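Local coordinates for protein ABC transporter (Thermotoga maritima, PDB 1JI0) that binds ATP and is probably the ATP-hydrolysing subunit of an ABC transporter that imports branched-chain amino acids, at residues A[169-172]-A[173-176]; A[230-234]-A[235-239]. All blocks are in the same frame, centred on the assembly; numbering follows the deposited sequence.

Contact 1: A[169-172]-A[173-176]; sequences GLAP and ILVS
L170 brings its CB against two residues of the first turn of helix 172-187, L174 CB at 3.8 Å and V175 CG2 at 3.9 Å, and so illustrates how a loop can be packed onto a helix start. With chi1 at -65° its CG stands beside the backbone N, which brings CD1 within 4.0 Å of L174 CB; the two leucines cross at about a right angle. The other branch of the contact is smaller: A171 CB sits 3.5 Å from L174 CD2. V175 turns CG2 back toward the loop, where it lies 3.4 Å from L170 O, while outside the segments V175 touches S167 and N198, and L170 touches R90. A171 occupies the N-cap position, and its carbonyl O receives V175 N at 2.8 Å, a nearly straight bond (164°), with a weak one from L174 N. P172 follows as first helical residue, where proline's missing N-H costs no helical bond, and its O accepts S176 N at 2.9 Å. The stretch trails strand 160-164, as does the D-loop of ABC ATPases. Its chemistry implies a helix start set by backbone bonds and flanked by aliphatic contacts, with no charged residue within 169-176.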
loop_
_atom_site.group_PDB
_atom_site.type_symbol
_atom_site.label_atom_id
_atom_site.label_comp_id
_atom_site.label_asym_id
_atom_site.label_seq_id
_atom_site.Cartn_x
_atom_site.Cartn_y
_atom_site.Cartn_z
ATOM N N GLY A 169 -6.691 11.234 -7.381
ATOM C CA GLY A 169 -7.412 12.494 -7.281
ATOM C C GLY A 169 -6.756 13.662 -6.569
ATOM O O GLY A 169 -7.406 14.685 -6.336
ATOM N N LEU A 170 -5.484 13.544 -6.217
ATOM C CA LEU A 170 -4.826 14.637 -5.524
ATOM C C LEU A 170 -4.181 15.645 -6.470
ATOM O O LEU A 170 -3.909 15.343 -7.636
ATOM C CB LEU A 170 -3.772 14.098 -4.560
ATOM C CG LEU A 170 -4.279 13.257 -3.382
ATOM C CD1 LEU A 170 -3.101 12.888 -2.490
ATOM C CD2 LEU A 170 -5.319 14.046 -2.584
ATOM N N ALA A 171 -3.948 16.851 -5.956
ATOM C CA ALA A 171 -3.324 17.909 -6.735
ATOM C C ALA A 171 -1.880 17.507 -6.963
ATOM O O ALA A 171 -1.270 16.864 -6.106
ATOM C CB ALA A 171 -3.388 19.225 -5.980
ATOM N N PRO A 172 -1.307 17.889 -8.116
ATOM C CA PRO A 172 0.083 17.564 -8.463
ATOM C C PRO A 172 1.039 17.688 -7.288
ATOM O O PRO A 172 1.833 16.790 -7.020
ATOM C CB PRO A 172 0.394 18.560 -9.577
ATOM C CG PRO A 172 -0.916 18.637 -10.291
ATOM C CD PRO A 172 -1.907 18.760 -9.142
ATOM N N ILE A 173 0.950 18.805 -6.579
ATOM C CA ILE A 173 1.816 19.040 -5.438
ATOM C C ILE A 173 1.593 17.998 -4.331
ATOM O O ILE A 173 2.540 17.578 -3.666
ATOM C CB ILE A 173 1.606 20.463 -4.890
ATOM C CG1 ILE A 173 2.489 20.697 -3.669
ATOM C CG2 ILE A 173 0.151 20.677 -4.545
ATOM C CD1 ILE A 173 3.952 20.386 -3.910
ATOM N N LEU A 174 0.346 17.581 -4.129
ATOM C CA LEU A 174 0.052 16.575 -3.110
ATOM C C LEU A 174 0.528 15.211 -3.608
ATOM O O LEU A 174 1.070 14.416 -2.841
ATOM C CB LEU A 174 -1.451 16.526 -2.797
ATOM C CG LEU A 174 -2.018 17.625 -1.889
ATOM C CD1 LEU A 174 -1.075 17.866 -0.715
ATOM C CD2 LEU A 174 -2.190 18.908 -2.676
ATOM N N VAL A 175 0.326 14.949 -4.898
ATOM C CA VAL A 175 0.769 13.695 -5.493
ATOM C C VAL A 175 2.265 13.572 -5.235
ATOM O O VAL A 175 2.750 12.532 -4.789
ATOM C CB VAL A 175 0.512 13.681 -7.013
ATOM C CG1 VAL A 175 1.257 12.510 -7.669
ATOM C CG2 VAL A 175 -0.977 13.580 -7.278
ATOM N N SER A 176 2.990 14.654 -5.492
ATOM C CA SER A 176 4.429 14.672 -5.277
ATOM C C SER A 176 4.785 14.445 -3.812
ATOM O O SER A 176 5.732 13.726 -3.503
ATOM C CB SER A 176 5.022 16.005 -5.757
ATOM O OG SER A 176 6.412 16.092 -5.446
#

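Contact 2: A[230-234]-A[235-239]; sequences EMVRK and AYLGV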
loop_
_atom_site.group_PDB
_atom_site.type_symbol
_atom_site.label_atom_id
_atom_site.label_comp_id
_atom_site.label_asym_id
_atom_site.label_seq_id
_atom_site.Cartn_x
_atom_site.Cartn_y
_atom_site.Cartn_z
ATOM N N GLU A 230 10.128 0.507 -23.656
ATOM C CA GLU A 230 9.299 1.168 -24.656
ATOM C C GLU A 230 7.810 0.897 -24.513
ATOM O O GLU A 230 6.994 1.794 -24.738
ATOM C CB GLU A 230 9.771 0.783 -26.062
ATOM C CG GLU A 230 9.288 1.724 -27.161
ATOM C CD GLU A 230 9.730 3.170 -26.937
ATOM O OE1 GLU A 230 10.941 3.399 -26.706
ATOM O OE2 GLU A 230 8.867 4.077 -26.995
HETATM N N MSE A 231 7.449 -0.325 -24.130
HETATM C CA MSE A 231 6.041 -0.690 -23.961
HETATM C C MSE A 231 5.422 0.063 -22.794
HETATM O O MSE A 231 4.298 0.555 -22.889
HETATM C CB MSE A 231 5.898 -2.200 -23.726
HETATM C CG MSE A 231 4.449 -2.689 -23.558
HETATM SE SE MSE A 231 3.660 -2.472 -21.771
HETATM C CE MSE A 231 4.122 -4.196 -21.020
ATOM N N VAL A 232 6.152 0.142 -21.685
ATOM C CA VAL A 232 5.652 0.858 -20.516
ATOM C C VAL A 232 5.485 2.338 -20.867
ATOM O O VAL A 232 4.425 2.923 -20.650
ATOM C CB VAL A 232 6.614 0.727 -19.315
ATOM C CG1 VAL A 232 6.115 1.585 -18.155
ATOM C CG2 VAL A 232 6.716 -0.747 -18.877
ATOM N N ARG A 233 6.535 2.934 -21.426
ATOM C CA ARG A 233 6.513 4.349 -21.800
ATOM C C ARG A 233 5.329 4.720 -22.690
ATOM O O ARG A 233 4.613 5.678 -22.411
ATOM C CB ARG A 233 7.833 4.716 -22.485
ATOM C CG ARG A 233 9.025 4.543 -21.558
ATOM C CD ARG A 233 10.345 4.688 -22.270
ATOM N NE ARG A 233 10.622 6.065 -22.660
ATOM C CZ ARG A 233 11.272 6.943 -21.903
ATOM N NH1 ARG A 233 11.721 6.597 -20.704
ATOM N NH2 ARG A 233 11.481 8.167 -22.357
ATOM N N LYS A 234 5.108 3.951 -23.748
ATOM C CA LYS A 234 4.011 4.234 -24.667
ATOM C C LYS A 234 2.637 3.898 -24.102
ATOM O O LYS A 234 1.688 4.664 -24.259
ATOM C CB LYS A 234 4.232 3.479 -25.984
ATOM C CG LYS A 234 5.409 4.002 -26.802
ATOM C CD LYS A 234 5.817 3.048 -27.929
ATOM C CE LYS A 234 4.638 2.656 -28.814
ATOM N NZ LYS A 234 3.960 3.837 -29.418
ATOM N N ALA A 235 2.530 2.760 -23.429
ATOM C CA ALA A 235 1.252 2.326 -22.876
ATOM C C ALA A 235 0.841 2.972 -21.556
ATOM O O ALA A 235 -0.346 3.213 -21.323
ATOM C CB ALA A 235 1.251 0.803 -22.720
ATOM N N TYR A 236 1.807 3.257 -20.692
ATOM C CA TYR A 236 1.485 3.831 -19.395
ATOM C C TYR A 236 2.056 5.215 -19.102
ATOM O O TYR A 236 1.673 5.841 -18.117
ATOM C CB TYR A 236 1.907 2.851 -18.295
ATOM C CG TYR A 236 1.145 1.547 -18.347
ATOM C CD1 TYR A 236 -0.129 1.438 -17.791
ATOM C CD2 TYR A 236 1.671 0.436 -19.003
ATOM C CE1 TYR A 236 -0.863 0.255 -17.891
ATOM C CE2 TYR A 236 0.944 -0.755 -19.113
ATOM C CZ TYR A 236 -0.317 -0.835 -18.556
ATOM O OH TYR A 236 -1.038 -1.998 -18.665
ATOM N N LEU A 237 2.958 5.706 -19.947
ATOM C CA LEU A 237 3.546 7.022 -19.708
ATOM C C LEU A 237 3.316 8.021 -20.859
ATOM O O LEU A 237 3.766 9.168 -20.795
ATOM C CB LEU A 237 5.040 6.862 -19.402
ATOM C CG LEU A 237 5.366 5.802 -18.335
ATOM C CD1 LEU A 237 6.861 5.729 -18.109
ATOM C CD2 LEU A 237 4.655 6.130 -17.035
ATOM N N GLY A 238 2.610 7.575 -21.898
ATOM C CA GLY A 238 2.292 8.421 -23.043
ATOM C C GLY A 238 3.438 8.901 -23.921
ATOM O O GLY A 238 3.642 10.102 -24.064
ATOM N N VAL A 239 4.166 7.971 -24.536
ATOM C CA VAL A 239 5.302 8.319 -25.389
ATOM C C VAL A 239 5.190 7.729 -26.783
ATOM O O VAL A 239 6.171 7.211 -27.342
ATOM C CB VAL A 239 6.630 7.830 -24.765
ATOM C CG1 VAL A 239 7.816 8.248 -25.627
ATOM C CG2 VAL A 239 6.790 8.434 -23.400
HETATM O O HOH W 1 0.489 6.165 -22.122
#
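M231, deposited as selenomethionine, and Y236 lie side by side and point the same way, forming a Met-aromatic contact along the short helix 230-236, from its first turn to its last residue. The selenium comes to the ring edge, not over a face: SE is 5.4 Å from the centroid of the Y236 ring, 83° off the ring normal, and closest to CE2. With CG anti to the backbone N (chi1 -179°), the bend of M231 at chi2 carries SE forward along the helix to the Y236 edge, where it also meets the A235 methyl. Y236 has its CG beside the backbone N (chi1 -64°), and V232 O, which receives Y236 N at 2.6 Å, lies near the ring plane beside CD2, on the same flank as the selenium. The hydroxyl is hydrogen-bonded to E213 OE2, so the ring is held there and, at its root, by the backbone bond; the side chain touches the P-loop (Walker A) and stays about 10 Å from the bound ATP.

Buried V232 faces helix 199-205 and strand 216-222 and sends CG1 to within 4.2 Å of L237 CD1. L237 lies along the backbone of R233, its CB 3.3 Å from R233 O. The same oxygen accepts L237 N at 3.0 Å, from above the carbonyl plane, and a weak bond from V239 N, so it gathers the departing chain. L237 leaves the helical conformation, G238 follows with positive phi, and V239 then packs CG2 against R233 CB. R233 reaches away from this turn, its NH1 bonded to L227 O. On another side the chain comes back over K234, whose CG approaches V239 O at 3.3 Å, and a water donates to K234 O at 2.9 Å while weakly accepting from G238 N.

In the fold
Contact 1 precedes contact 2 along the chain, and the two share no helix: residues 169-176 open helix 172-187, residues 230-239 span helix 230-236 and the turn that ends it. Their centres are 21 Å apart and their nearest atoms about 12 Å, so they do not touch. What links them is the mixed sheet of the P-loop NTPase core: contact 1 follows its strand 160-164, and contact 2 packs on its edge strand 216-222. The chain at N198 and A199 borders both. Contact 1 starts the helix after strand 160-164, whose end supplies D164 of the ATP pocket, while contact 2 places Y236 beside the P-loop, its side chain about 6 Å from that of A43.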